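Local atomic coordinates of peptide methionine sulfoxide reductase MsrA (Treponema denticola ATCC 35405, PDB entry 5FA9), a protein that probably repairs oxidised proteins by reducing methionine sulfoxide, with an MsrA and an MsrB module fused in one chain. Residues 4-9 and 130-135; 80-83 and 89-92; 245-250 and 256-261; 270-275 and 281-286; 290-295 and 300-305. The protein carries 2 engineered substitutions. One frame throughout, in Å; residues are numbered along the deposited sequence.

Interaction 1 (4-9 and 130-135); sequences EIYLAG and KHFILA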
# COMPACT_ATOMS: atom_id res chain seq x y z
N GLU B 4 1.44 2.26 5.16
CA GLU B 4 2.60 1.65 5.79
C GLU B 4 3.13 2.48 6.96
O GLU B 4 3.14 3.71 6.92
CB GLU B 4 3.71 1.42 4.76
CG GLU B 4 4.22 2.68 4.09
CD GLU B 4 5.19 2.38 2.95
OE1 GLU B 4 4.74 1.82 1.93
OE2 GLU B 4 6.38 2.71 3.08
N ILE B 5 3.57 1.78 8.00
CA ILE B 5 4.11 2.41 9.20
C ILE B 5 5.31 1.60 9.68
O ILE B 5 5.37 0.39 9.46
CB ILE B 5 3.03 2.53 10.31
CG1 ILE B 5 3.55 3.36 11.49
CG2 ILE B 5 2.57 1.15 10.76
CD1 ILE B 5 3.77 4.82 11.17
N TYR B 6 6.27 2.26 10.32
CA TYR B 6 7.48 1.59 10.77
C TYR B 6 7.61 1.64 12.29
O TYR B 6 7.63 2.72 12.88
CB TYR B 6 8.71 2.22 10.10
CG TYR B 6 8.75 2.04 8.60
CD1 TYR B 6 7.96 2.82 7.76
CD2 TYR B 6 9.58 1.09 8.01
CE1 TYR B 6 7.99 2.66 6.39
CE2 TYR B 6 9.62 0.92 6.64
CZ TYR B 6 8.82 1.71 5.84
OH TYR B 6 8.86 1.54 4.47
N LEU B 7 7.71 0.47 12.91
CA LEU B 7 7.72 0.38 14.36
C LEU B 7 8.95 -0.33 14.90
O LEU B 7 9.24 -1.47 14.54
CB LEU B 7 6.45 -0.34 14.85
CG LEU B 7 5.12 0.28 14.43
CD1 LEU B 7 3.96 -0.56 14.91
CD2 LEU B 7 5.01 1.71 14.95
N ALA B 8 9.68 0.36 15.78
CA ALA B 8 10.83 -0.24 16.46
C ALA B 8 10.49 -0.50 17.92
O ALA B 8 10.30 0.43 18.70
CB ALA B 8 12.04 0.67 16.35
N GLY B 9 10.41 -1.78 18.28
CA GLY B 9 10.05 -2.16 19.64
C GLY B 9 10.90 -3.29 20.19
O GLY B 9 10.37 -4.27 20.72
N LYS B 130 14.11 8.05 7.64
CA LYS B 130 15.04 8.65 6.70
C LYS B 130 15.85 7.57 5.99
O LYS B 130 16.24 7.72 4.84
CB LYS B 130 15.94 9.65 7.41
CG LYS B 130 16.21 10.89 6.58
CD LYS B 130 14.91 11.70 6.51
CE LYS B 130 14.89 12.67 5.34
NZ LYS B 130 13.54 13.29 5.15
N HIS B 131 16.09 6.46 6.70
CA HIS B 131 16.66 5.26 6.09
C HIS B 131 16.09 4.00 6.73
O HIS B 131 15.83 3.96 7.93
CB HIS B 131 18.18 5.24 6.23
CG HIS B 131 18.88 6.30 5.43
ND1 HIS B 131 18.33 6.86 4.30
CD2 HIS B 131 20.10 6.87 5.59
CE1 HIS B 131 19.18 7.75 3.80
NE2 HIS B 131 20.25 7.78 4.56
N PHE B 132 15.90 2.97 5.92
CA PHE B 132 15.46 1.66 6.40
C PHE B 132 16.17 0.56 5.63
O PHE B 132 15.86 0.30 4.47
CB PHE B 132 13.94 1.51 6.27
CG PHE B 132 13.42 0.17 6.71
CD1 PHE B 132 13.18 -0.08 8.05
CD2 PHE B 132 13.17 -0.83 5.79
CE1 PHE B 132 12.70 -1.31 8.47
CE2 PHE B 132 12.69 -2.06 6.20
CZ PHE B 132 12.46 -2.30 7.54
N ILE B 133 17.13 -0.10 6.28
CA ILE B 133 17.92 -1.14 5.64
C ILE B 133 17.30 -2.51 5.88
O ILE B 133 17.25 -2.98 7.02
CB ILE B 133 19.37 -1.13 6.13
CG1 ILE B 133 20.03 0.22 5.81
CG2 ILE B 133 20.16 -2.27 5.51
CD1 ILE B 133 21.34 0.44 6.52
N LEU B 134 16.84 -3.14 4.81
CA LEU B 134 16.20 -4.45 4.89
C LEU B 134 17.15 -5.51 5.43
O LEU B 134 18.27 -5.66 4.94
CB LEU B 134 15.68 -4.87 3.51
CG LEU B 134 14.72 -6.06 3.46
CD1 LEU B 134 13.45 -5.76 4.25
CD2 LEU B 134 14.38 -6.41 2.02
N ALA B 135 16.70 -6.24 6.45
CA ALA B 135 17.50 -7.30 7.05
C ALA B 135 17.57 -8.51 6.13
O ALA B 135 16.79 -8.63 5.18
CB ALA B 135 16.94 -7.69 8.40
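The ring of Y6, which meets F132 across this contact, carries a hydroxyl that donates to OE2 of E4 with Y6 OH and E4 OE2 3.1 Å apart. The bond arrives from above the carboxylate plane, 43° out of it; it helps fix the position of the hydroxyl and limits the ring's freedom. So held, the tyrosine forms a T-shaped (edge-to-face) pair with F132 inside the rolled mixed sheet of the MsrA fold. Evidence for the T shape is direct: the ring centroids lie 5.1 Å apart and the planes stand at 63°, with the edge of Y6 turned to the face of F132.

Strands 2-8 and 132-134 are not neighbours in the sheet, since strands 51-59 and 25-33 come between them in its order. Yet the CA atoms of Y6 and F132 are 9.1 Å apart, which implies a strongly curved sheet whose side chains converge here. With CG anti to the backbone N (chi1 178°), the F132 ring is turned to present one face to the Y6 edge. The pair is buried: Y6 also packs on T53 and K55 of strand 51-59, and F132 on A33 of strand 25-33. The other oxygen of the E4 carboxylate, OE1, accepts a bond from the backbone N of I2 in the second subunit, so the tyrosine is tied indirectly to the dimer interface.

The closest approach of the two rings is Y6 CD2 to F132 CD1, 3.8 Å, while Y6 CE2 sits over the centre of the F132 ring, 3.8 Å above its plane.

Interaction 2 (80-83 and 89-92); sequences SLNK and GRQY. With D1D ((4S,5S)-1,2-dithiane-4,5-diol), chain F.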
# COMPACT_ATOMS: atom_id res chain seq x y z
N SER B 80 10.99 2.98 28.93
CA SER B 80 12.34 2.44 28.98
C SER B 80 13.21 2.95 27.84
O SER B 80 12.82 2.90 26.68
CB SER B 80 12.30 0.91 28.96
OG SER B 80 13.59 0.37 28.72
N LEU B 81 14.39 3.45 28.19
CA LEU B 81 15.31 4.00 27.20
C LEU B 81 16.36 2.98 26.76
O LEU B 81 17.09 2.43 27.60
CB LEU B 81 16.01 5.25 27.74
CG LEU B 81 17.04 5.90 26.83
CD1 LEU B 81 16.43 6.27 25.48
CD2 LEU B 81 17.65 7.13 27.50
N ASN B 82 16.43 2.74 25.46
CA ASN B 82 17.44 1.86 24.86
C ASN B 82 17.48 0.46 25.45
O ASN B 82 18.54 -0.16 25.51
CB ASN B 82 18.82 2.51 24.97
CG ASN B 82 18.91 3.84 24.26
OD1 ASN B 82 18.26 4.06 23.24
ND2 ASN B 82 19.70 4.76 24.81
N LYS B 83 16.33 -0.04 25.88
CA LYS B 83 16.25 -1.38 26.45
C LYS B 83 14.82 -1.91 26.49
O LYS B 83 13.92 -1.28 27.05
CB LYS B 83 16.84 -1.40 27.87
CG LYS B 83 16.81 -2.77 28.53
CD LYS B 83 17.54 -2.76 29.87
CE LYS B 83 17.83 -4.17 30.35
NZ LYS B 83 18.41 -4.18 31.72
N GLY B 89 20.52 -1.61 24.47
CA GLY B 89 21.31 -0.98 23.44
C GLY B 89 20.52 -0.01 22.59
O GLY B 89 19.29 0.03 22.66
N ARG B 90 21.22 0.79 21.80
CA ARG B 90 20.58 1.78 20.93
C ARG B 90 19.79 1.12 19.81
O ARG B 90 18.85 1.72 19.28
CB ARG B 90 21.63 2.73 20.35
CG ARG B 90 21.98 3.90 21.25
CD ARG B 90 20.95 5.01 21.14
NE ARG B 90 20.96 5.62 19.81
CZ ARG B 90 20.13 6.58 19.43
NH1 ARG B 90 20.20 7.08 18.20
NH2 ARG B 90 19.22 7.05 20.27
N GLN B 91 20.16 -0.10 19.45
CA GLN B 91 19.46 -0.82 18.39
C GLN B 91 18.11 -1.34 18.88
O GLN B 91 17.31 -1.84 18.09
CB GLN B 91 20.31 -1.98 17.87
CG GLN B 91 20.61 -3.06 18.88
CD GLN B 91 21.89 -2.81 19.66
OE1 GLN B 91 22.18 -1.69 20.07
NE2 GLN B 91 22.68 -3.87 19.85
N TYR B 92 17.86 -1.22 20.18
CA TYR B 92 16.60 -1.68 20.76
C TYR B 92 15.75 -0.52 21.27
O TYR B 92 14.77 -0.74 21.99
CB TYR B 92 16.87 -2.66 21.91
CG TYR B 92 17.70 -3.85 21.51
CD1 TYR B 92 17.19 -4.84 20.68
CD2 TYR B 92 19.00 -4.00 21.98
CE1 TYR B 92 17.95 -5.94 20.32
CE2 TYR B 92 19.76 -5.10 21.63
CZ TYR B 92 19.24 -6.06 20.80
OH TYR B 92 20.00 -7.15 20.45
S1 D1D F . 20.30 -9.13 15.11
C1 D1D F . 18.85 -9.86 15.19
C2 D1D F . 18.03 -9.42 16.51
O2 D1D F . 16.97 -10.10 16.58
C3 D1D F . 18.94 -9.66 17.95
O3 D1D F . 18.30 -9.18 18.93
C4 D1D F . 20.39 -8.95 17.88
S4 D1D F . 21.22 -9.37 16.56
O HOH W 1 13.65 0.79 24.47
O HOH W 2 18.07 6.50 22.48
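N82, G89 and R90 carry this contact, which joins the two ends of the short beta hairpin formed by strands 83-84 and 87-88. The carbonyl O of N82 receives the backbone N of G89 at 2.7 Å in a nearly straight bond (167°). At phi 139° a side chain on G89 would press against the carbonyl O of the preceding residue, which suits glycine.

The side chain of N82 then lies against the second segment. Its CB rests 3.4 Å from the carbonyl O of G89. Beyond that, N82 OD1 approaches CD of R90 at 3.5 Å, with the amide and guanidinium planes turned 85° apart. The polar ends are joined through a water: it donates to N82 OD1 at 2.6 Å and accepts from R90 NH2, also at 2.6 Å, lying in the guanidinium plane.

At the other end of the segment, Y92 OH is hydrogen-bonded to O3 of the bound dithianediol at 3.1 Å. That ligand is also bonded to S11, an engineered residue at the predicted active site. The chemistry thus implies segments joined by one direct backbone hydrogen bond and by water, while the R90 charge is paired with D49 through a salt bridge from NH1.

Interaction 3 (245-250 and 256-261); sequences QYLEDK and RTEVVS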
# COMPACT_ATOMS: atom_id res chain seq x y z
N GLN B 245 -17.31 -10.75 13.93
CA GLN B 245 -17.09 -12.03 13.26
C GLN B 245 -18.01 -12.11 12.05
O GLN B 245 -19.11 -11.56 12.06
CB GLN B 245 -17.34 -13.20 14.21
CG GLN B 245 -16.10 -13.67 14.96
CD GLN B 245 -16.41 -14.78 15.95
OE1 GLN B 245 -17.57 -15.18 16.11
NE2 GLN B 245 -15.38 -15.28 16.63
N TYR B 246 -17.56 -12.78 11.00
CA TYR B 246 -18.31 -12.82 9.75
C TYR B 246 -18.83 -14.22 9.46
O TYR B 246 -18.12 -15.21 9.65
CB TYR B 246 -17.44 -12.32 8.60
CG TYR B 246 -16.83 -10.96 8.84
CD1 TYR B 246 -15.59 -10.84 9.45
CD2 TYR B 246 -17.49 -9.80 8.46
CE1 TYR B 246 -15.02 -9.60 9.68
CE2 TYR B 246 -16.93 -8.55 8.68
CZ TYR B 246 -15.70 -8.46 9.29
OH TYR B 246 -15.13 -7.22 9.51
N LEU B 247 -20.07 -14.30 8.99
CA LEU B 247 -20.69 -15.58 8.68
C LEU B 247 -21.37 -15.56 7.32
O LEU B 247 -22.07 -14.62 6.97
CB LEU B 247 -21.71 -15.95 9.76
CG LEU B 247 -21.17 -16.24 11.16
CD1 LEU B 247 -22.32 -16.49 12.13
CD2 LEU B 247 -20.21 -17.42 11.14
N GLU B 248 -21.13 -16.62 6.55
CA GLU B 248 -21.85 -16.87 5.32
C GLU B 248 -23.35 -16.90 5.59
O GLU B 248 -23.80 -17.61 6.49
CB GLU B 248 -21.40 -18.20 4.70
CG GLU B 248 -20.00 -18.64 5.11
CD GLU B 248 -19.99 -19.38 6.44
OE1 GLU B 248 -21.06 -19.51 7.06
OE2 GLU B 248 -18.90 -19.82 6.87
N ASP B 249 -24.12 -16.14 4.83
CA ASP B 249 -25.56 -16.09 5.03
C ASP B 249 -26.32 -16.07 3.70
O ASP B 249 -26.27 -15.09 2.96
CB ASP B 249 -25.95 -14.87 5.87
CG ASP B 249 -27.44 -14.78 6.11
OD1 ASP B 249 -28.04 -15.79 6.52
OD2 ASP B 249 -28.01 -13.69 5.88
N LYS B 250 -27.03 -17.16 3.41
CA LYS B 250 -27.81 -17.25 2.18
C LYS B 250 -29.30 -17.06 2.43
O LYS B 250 -30.14 -17.52 1.66
CB LYS B 250 -27.56 -18.59 1.48
CG LYS B 250 -26.10 -18.98 1.40
CD LYS B 250 -25.84 -19.90 0.22
CE LYS B 250 -24.51 -20.62 0.37
NZ LYS B 250 -24.20 -20.92 1.79
N ARG B 256 -25.15 -13.34 1.10
CA ARG B 256 -24.72 -12.20 1.90
C ARG B 256 -23.83 -12.63 3.05
O ARG B 256 -23.82 -13.80 3.44
CB ARG B 256 -25.93 -11.44 2.44
CG ARG B 256 -26.85 -10.86 1.37
CD ARG B 256 -27.96 -10.04 1.99
NE ARG B 256 -28.74 -10.82 2.95
CZ ARG B 256 -29.71 -10.32 3.71
NH1 ARG B 256 -30.04 -9.03 3.62
NH2 ARG B 256 -30.36 -11.10 4.56
N THR B 257 -23.08 -11.68 3.60
CA THR B 257 -22.24 -11.96 4.77
C THR B 257 -22.86 -11.35 6.02
O THR B 257 -23.11 -10.15 6.08
CB THR B 257 -20.82 -11.40 4.58
OG1 THR B 257 -20.25 -11.92 3.37
CG2 THR B 257 -19.94 -11.79 5.76
N GLU B 258 -23.11 -12.19 7.02
CA GLU B 258 -23.71 -11.75 8.26
C GLU B 258 -22.66 -11.22 9.23
O GLU B 258 -21.60 -11.83 9.40
CB GLU B 258 -24.50 -12.88 8.91
CG GLU B 258 -25.10 -12.54 10.27
CD GLU B 258 -25.69 -13.74 10.97
OE1 GLU B 258 -25.29 -14.88 10.64
OE2 GLU B 258 -26.55 -13.55 11.86
N VAL B 259 -22.95 -10.09 9.86
CA VAL B 259 -22.05 -9.50 10.84
C VAL B 259 -22.54 -9.79 12.26
O VAL B 259 -23.67 -9.46 12.62
CB VAL B 259 -21.93 -7.98 10.66
CG1 VAL B 259 -21.03 -7.38 11.73
CG2 VAL B 259 -21.39 -7.66 9.27
N VAL B 260 -21.67 -10.41 13.06
CA VAL B 260 -22.01 -10.75 14.44
C VAL B 260 -20.90 -10.32 15.39
O VAL B 260 -19.73 -10.30 15.02
CB VAL B 260 -22.27 -12.27 14.62
CG1 VAL B 260 -23.49 -12.70 13.82
CG2 VAL B 260 -21.05 -13.08 14.22
N SER B 261 -21.28 -9.96 16.61
CA SER B 261 -20.31 -9.58 17.64
C SER B 261 -19.44 -10.78 17.98
O SER B 261 -19.95 -11.87 18.23
CB SER B 261 -21.02 -9.06 18.89
OG SER B 261 -21.78 -7.90 18.61
O HOH W 3 -28.42 -13.84 2.67
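Strands 245-249 and 256-261 run antiparallel, their axes at 143°, and six backbone hydrogen bonds link the hydrogen-bonded pairs Q245-V260, L247-E258 and D249-R256. The shortest is E258 N to L247 O, 2.6 Å. This beta hairpin lies at the margin of the six-stranded antiparallel sheet of the MsrB (SelR) domain, with strand 244-249 outermost within the chain.

On the face carrying Q245, L247 and D249, side chains lie against their partners. V260 sends CG2 to within 3.3 Å of the carbonyl O of Q245, and the same methyl touches Q245 CB at 3.7 Å. L247 and E258 run side by side, pointing the same way, so that L247 CD1 rests 3.7 Å from E258 OE1. E258 is stretched out, its CG anti to the backbone N (chi1 176°), and its OE2 bonds to H267. On the other face Y246 CB and T257 CG2 are 3.8 Å apart.

At the turn end, D249 and R256 are likewise side by side, their carboxylate and guanidinium planes 32° apart, but D249 OD2 and R256 NH2 are separated by 3.7 Å, a long salt bridge. D249 OD1 is hydrogen-bonded to S251 OG and OD2 weakly to H270 NE2, while a water in the guanidinium plane accepts from R256 NE at 3.0 Å. The ion pair is therefore probably a modest contribution beside the backbone bonds that fix the register.

Interaction 4 (270-275 and 281-286); sequences HVFDDG and GLRYSI. Engineered in segment 281-286: S285 (natural residue Cys).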
# COMPACT_ATOMS: atom_id res chain seq x y z
N HIS B 270 -25.46 -6.94 8.27
CA HIS B 270 -24.71 -7.49 7.15
C HIS B 270 -23.66 -6.52 6.64
O HIS B 270 -23.79 -5.30 6.81
CB HIS B 270 -25.66 -7.88 6.02
CG HIS B 270 -26.78 -8.77 6.44
ND1 HIS B 270 -27.92 -8.30 7.06
CD2 HIS B 270 -26.94 -10.11 6.33
CE1 HIS B 270 -28.73 -9.31 7.32
NE2 HIS B 270 -28.16 -10.42 6.89
N VAL B 271 -22.62 -7.05 6.01
CA VAL B 271 -21.60 -6.22 5.39
C VAL B 271 -21.60 -6.40 3.88
O VAL B 271 -21.56 -7.52 3.37
CB VAL B 271 -20.19 -6.54 5.96
CG1 VAL B 271 -19.90 -8.04 5.92
CG2 VAL B 271 -19.12 -5.75 5.22
N PHE B 272 -21.67 -5.29 3.16
CA PHE B 272 -21.71 -5.32 1.70
C PHE B 272 -20.45 -4.73 1.10
O PHE B 272 -19.62 -4.15 1.81
CB PHE B 272 -22.95 -4.58 1.19
CG PHE B 272 -24.24 -5.10 1.74
CD1 PHE B 272 -24.90 -6.15 1.12
CD2 PHE B 272 -24.80 -4.55 2.88
CE1 PHE B 272 -26.09 -6.63 1.63
CE2 PHE B 272 -25.99 -5.03 3.40
CZ PHE B 272 -26.64 -6.07 2.77
N ASP B 273 -20.30 -4.86 -0.21
CA ASP B 273 -19.09 -4.41 -0.90
C ASP B 273 -19.36 -3.14 -1.70
O ASP B 273 -18.56 -2.77 -2.57
CB ASP B 273 -18.56 -5.51 -1.81
CG ASP B 273 -17.04 -5.58 -1.81
OD1 ASP B 273 -16.39 -4.52 -1.96
OD2 ASP B 273 -16.50 -6.70 -1.67
N ASP B 274 -20.47 -2.47 -1.42
CA ASP B 274 -20.85 -1.26 -2.15
C ASP B 274 -20.65 -0.00 -1.31
O ASP B 274 -21.34 1.00 -1.50
CB ASP B 274 -22.30 -1.36 -2.61
CG ASP B 274 -23.28 -1.51 -1.46
OD1 ASP B 274 -22.84 -1.81 -0.34
OD2 ASP B 274 -24.50 -1.32 -1.69
N GLY B 275 -19.70 -0.05 -0.38
CA GLY B 275 -19.37 1.11 0.43
C GLY B 275 -18.50 2.10 -0.32
O GLY B 275 -18.08 1.82 -1.44
N GLY B 281 -14.37 0.63 0.55
CA GLY B 281 -15.42 0.05 -0.26
C GLY B 281 -16.35 -0.88 0.50
O GLY B 281 -17.16 -1.58 -0.10
N LEU B 282 -16.23 -0.88 1.82
CA LEU B 282 -17.07 -1.73 2.66
C LEU B 282 -18.24 -0.96 3.25
O LEU B 282 -18.07 0.16 3.74
CB LEU B 282 -16.24 -2.37 3.78
CG LEU B 282 -15.09 -3.28 3.36
CD1 LEU B 282 -14.16 -3.54 4.54
CD2 LEU B 282 -15.63 -4.59 2.80
N ARG B 283 -19.42 -1.56 3.21
CA ARG B 283 -20.59 -0.99 3.86
C ARG B 283 -21.13 -1.92 4.94
O ARG B 283 -21.73 -2.95 4.64
CB ARG B 283 -21.69 -0.69 2.84
CG ARG B 283 -23.00 -0.21 3.47
CD ARG B 283 -23.99 0.27 2.42
NE ARG B 283 -24.40 -0.80 1.52
CZ ARG B 283 -25.58 -1.41 1.59
NH1 ARG B 283 -26.46 -1.07 2.52
NH2 ARG B 283 -25.88 -2.37 0.72
N TYR B 284 -20.89 -1.56 6.20
CA TYR B 284 -21.42 -2.33 7.32
C TYR B 284 -22.82 -1.83 7.67
O TYR B 284 -22.98 -0.79 8.30
CB TYR B 284 -20.50 -2.22 8.53
CG TYR B 284 -19.21 -2.99 8.40
CD1 TYR B 284 -18.13 -2.46 7.71
CD2 TYR B 284 -19.07 -4.26 8.97
CE1 TYR B 284 -16.94 -3.17 7.59
CE2 TYR B 284 -17.90 -4.97 8.85
CZ TYR B 284 -16.83 -4.42 8.16
OH TYR B 284 -15.66 -5.13 8.04
N SER B 285 -23.83 -2.59 7.25
CA SER B 285 -25.22 -2.24 7.54
C SER B 285 -25.63 -2.86 8.87
O SER B 285 -25.78 -4.08 8.97
CB SER B 285 -26.14 -2.70 6.41
OG SER B 285 -27.42 -2.08 6.52
N ILE B 286 -25.81 -2.02 9.88
CA ILE B 286 -26.05 -2.49 11.24
C ILE B 286 -27.36 -1.95 11.80
O ILE B 286 -27.65 -0.76 11.67
CB ILE B 286 -24.90 -2.10 12.18
CG1 ILE B 286 -23.55 -2.52 11.59
CG2 ILE B 286 -25.09 -2.71 13.56
CD1 ILE B 286 -23.41 -4.02 11.40
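R283 meets F272, D274 and G275 along nearly its whole length. Its CB lies 3.6 Å from D274 OD1 and touches G275 CA, CG passes the same oxygen, and CD is 3.6 Å from D274 OD1. With CG anti to the backbone N (chi1 174°), the chain bends about the CG-CD bond, bringing NE to D274 OD1 at 2.6 Å. This salt bridge is nearly straight (170°), lies in the guanidinium plane and reaches the syn side of the carboxylate. NH2 adds weak bonds to both carboxylate oxygens, to D274 OD2 at 3.0 Å. R283 NH2 also lies 3.2 Å above the plane of the F272 ring toward its rim, guanidinium and ring being nearly parallel (8°), and NH1 is 3.9 Å from F272 CD2. Aspartate and ring together fix the arginine's rotation. CB of S285, an engineered serine, touches the edge of that ring at F272 CE2, 3.8 Å away.

On the other face V271 CG2 makes a CH-pi contact, 3.8 Å from the Y284 ring centroid. The segments form the antiparallel beta hairpin of strands 267-272 and 283-286 in the MsrB domain, flanked by strands 256-261 and 234-235, and D273 packs on F132 of the second subunit.

Interaction 5 (290-295 and 300-305); sequences ALRFIP and EKEGYG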
# COMPACT_ATOMS: atom_id res chain seq x y z
N ALA B 290 -29.39 -2.87 17.80
CA ALA B 290 -28.30 -3.69 18.32
C ALA B 290 -27.19 -2.85 18.93
O ALA B 290 -26.24 -3.38 19.50
CB ALA B 290 -27.75 -4.58 17.21
N LEU B 291 -27.31 -1.53 18.81
CA LEU B 291 -26.26 -0.63 19.27
C LEU B 291 -26.70 0.31 20.39
O LEU B 291 -27.87 0.68 20.48
CB LEU B 291 -25.73 0.20 18.09
CG LEU B 291 -25.24 -0.59 16.87
CD1 LEU B 291 -24.86 0.36 15.74
CD2 LEU B 291 -24.07 -1.49 17.25
N ARG B 292 -25.74 0.68 21.23
CA ARG B 292 -25.93 1.72 22.23
C ARG B 292 -24.89 2.81 22.04
O ARG B 292 -23.69 2.56 22.16
CB ARG B 292 -25.84 1.13 23.64
CG ARG B 292 -25.98 2.16 24.75
CD ARG B 292 -25.95 1.50 26.12
NE ARG B 292 -25.40 2.38 27.15
CZ ARG B 292 -24.23 2.19 27.74
NH1 ARG B 292 -23.47 1.15 27.40
NH2 ARG B 292 -23.80 3.03 28.66
N PHE B 293 -25.35 4.03 21.75
CA PHE B 293 -24.44 5.13 21.48
C PHE B 293 -23.91 5.77 22.76
O PHE B 293 -24.67 6.05 23.69
CB PHE B 293 -25.11 6.20 20.62
CG PHE B 293 -24.25 7.40 20.35
CD1 PHE B 293 -23.21 7.34 19.45
CD2 PHE B 293 -24.49 8.60 21.01
CE1 PHE B 293 -22.41 8.44 19.21
CE2 PHE B 293 -23.70 9.71 20.77
CZ PHE B 293 -22.66 9.63 19.86
N ILE B 294 -22.60 6.01 22.79
CA ILE B 294 -21.95 6.65 23.93
C ILE B 294 -21.18 7.87 23.47
O ILE B 294 -20.15 7.75 22.80
CB ILE B 294 -21.01 5.68 24.66
CG1 ILE B 294 -21.76 4.42 25.08
CG2 ILE B 294 -20.36 6.36 25.86
CD1 ILE B 294 -20.96 3.49 25.96
N PRO B 295 -21.66 9.07 23.83
CA PRO B 295 -21.05 10.35 23.44
C PRO B 295 -19.58 10.43 23.85
O PRO B 295 -19.20 9.88 24.88
CB PRO B 295 -21.88 11.39 24.20
CG PRO B 295 -23.19 10.72 24.43
CD PRO B 295 -22.87 9.28 24.66
N GLU B 300 -15.08 8.66 28.68
CA GLU B 300 -14.08 8.47 29.72
C GLU B 300 -14.69 8.15 31.08
O GLU B 300 -14.18 7.31 31.82
CB GLU B 300 -13.20 9.72 29.83
CG GLU B 300 -11.88 9.50 30.54
CD GLU B 300 -10.81 10.49 30.11
OE1 GLU B 300 -11.16 11.48 29.43
OE2 GLU B 300 -9.63 10.28 30.45
N LYS B 301 -15.80 8.81 31.41
CA LYS B 301 -16.46 8.59 32.69
C LYS B 301 -17.17 7.23 32.76
O LYS B 301 -17.32 6.67 33.85
CB LYS B 301 -17.46 9.71 32.98
CG LYS B 301 -17.08 10.60 34.17
CD LYS B 301 -15.57 10.66 34.39
CE LYS B 301 -15.19 11.79 35.33
NZ LYS B 301 -13.73 11.85 35.58
N GLU B 302 -17.59 6.71 31.62
CA GLU B 302 -18.27 5.42 31.59
C GLU B 302 -17.29 4.27 31.35
O GLU B 302 -17.70 3.13 31.13
CB GLU B 302 -19.36 5.41 30.52
CG GLU B 302 -20.51 6.36 30.80
CD GLU B 302 -21.59 6.29 29.74
OE1 GLU B 302 -21.78 5.20 29.15
OE2 GLU B 302 -22.26 7.32 29.50
N GLY B 303 -16.00 4.57 31.41
CA GLY B 303 -14.98 3.54 31.36
C GLY B 303 -14.42 3.22 29.98
O GLY B 303 -13.71 2.23 29.82
N TYR B 304 -14.75 4.04 28.99
CA TYR B 304 -14.30 3.80 27.63
C TYR B 304 -13.18 4.75 27.21
O TYR B 304 -13.11 5.18 26.06
CB TYR B 304 -15.47 3.91 26.66
CG TYR B 304 -16.51 2.83 26.84
CD1 TYR B 304 -17.57 3.00 27.72
CD2 TYR B 304 -16.42 1.63 26.15
CE1 TYR B 304 -18.52 2.01 27.90
CE2 TYR B 304 -17.37 0.63 26.32
CZ TYR B 304 -18.41 0.83 27.20
OH TYR B 304 -19.36 -0.16 27.37
N GLY B 305 -12.30 5.07 28.15
CA GLY B 305 -11.20 5.98 27.90
C GLY B 305 -10.19 5.48 26.89
O GLY B 305 -9.50 6.26 26.24
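I294 sends CD1 toward the Y304 ring, 3.5 Å from Y304 CE1, the two side chains crossing at about a right angle. The methyl comes at the ring obliquely, nearest to Y304 CE1, with Y304 CD1 and CZ slightly farther off. I294 CD1 is also 3.7 Å from E302 OE1, and CG2 of I294 is 3.8 Å from that same oxygen, so CD1 of the isoleucine touches both the tyrosine and the glutamate.

The glutamate oxygen has a charged partner as well: R292 NH2 reaches E302 OE1 at 3.0 Å in a salt bridge, with guanidinium and carboxylate planes 21° apart. R292 starts with CG anti to its backbone N (chi1 178°) and stays extended as far as NE, which carries the guanidinium alongside I294. CG1 of the isoleucine lies 4.2 Å above the guanidinium plane, over its centre, so an apolar branch backs the charged group.

Strand 291-295 is an edge strand of the three-stranded antiparallel sheet of the MsrB part, paired with strand 208-212. Segment 300-305 follows the short helix 296-299 and begins with a type I turn from E300 to G303. G303, at positive phi (93°), is the C-prime residue of a Schellman motif that ends the helix. G303 N bonds weakly to E300 O at 3.3 Å within it, and the chain reverses so that E302 and Y304 both face the strand.

Y304 packs further on I209 and V211 of strand 208-212, and its hydroxyl is hydrogen-bonded to the carbonyl O of G216.

How the interactions relate
Interactions 1 and 2 belong to the MsrA half, their centres 16 Å apart, with 2 nested in the loop closed by 1. Interaction 2 reaches the bound dithianediol through Y92, whereas the side chain of F132 in interaction 1 is about 12 Å from the ligand. Interactions 3 and 4 lie in one sheet: strands 256-261 and 267-272 are neighbours, and Y246 OH and Y284 OH, 2.6 Å apart, link the outer strand 244-249 to 283-286 through a probable hydrogen bond. Interaction 5 touches 4 through I286 CG2 and L291 CD1, 3.8 Å apart. Centres of 1 and 4 are 34 Å apart within the chain, yet both meet the second subunit, where D273 and F132 pack across the dimer.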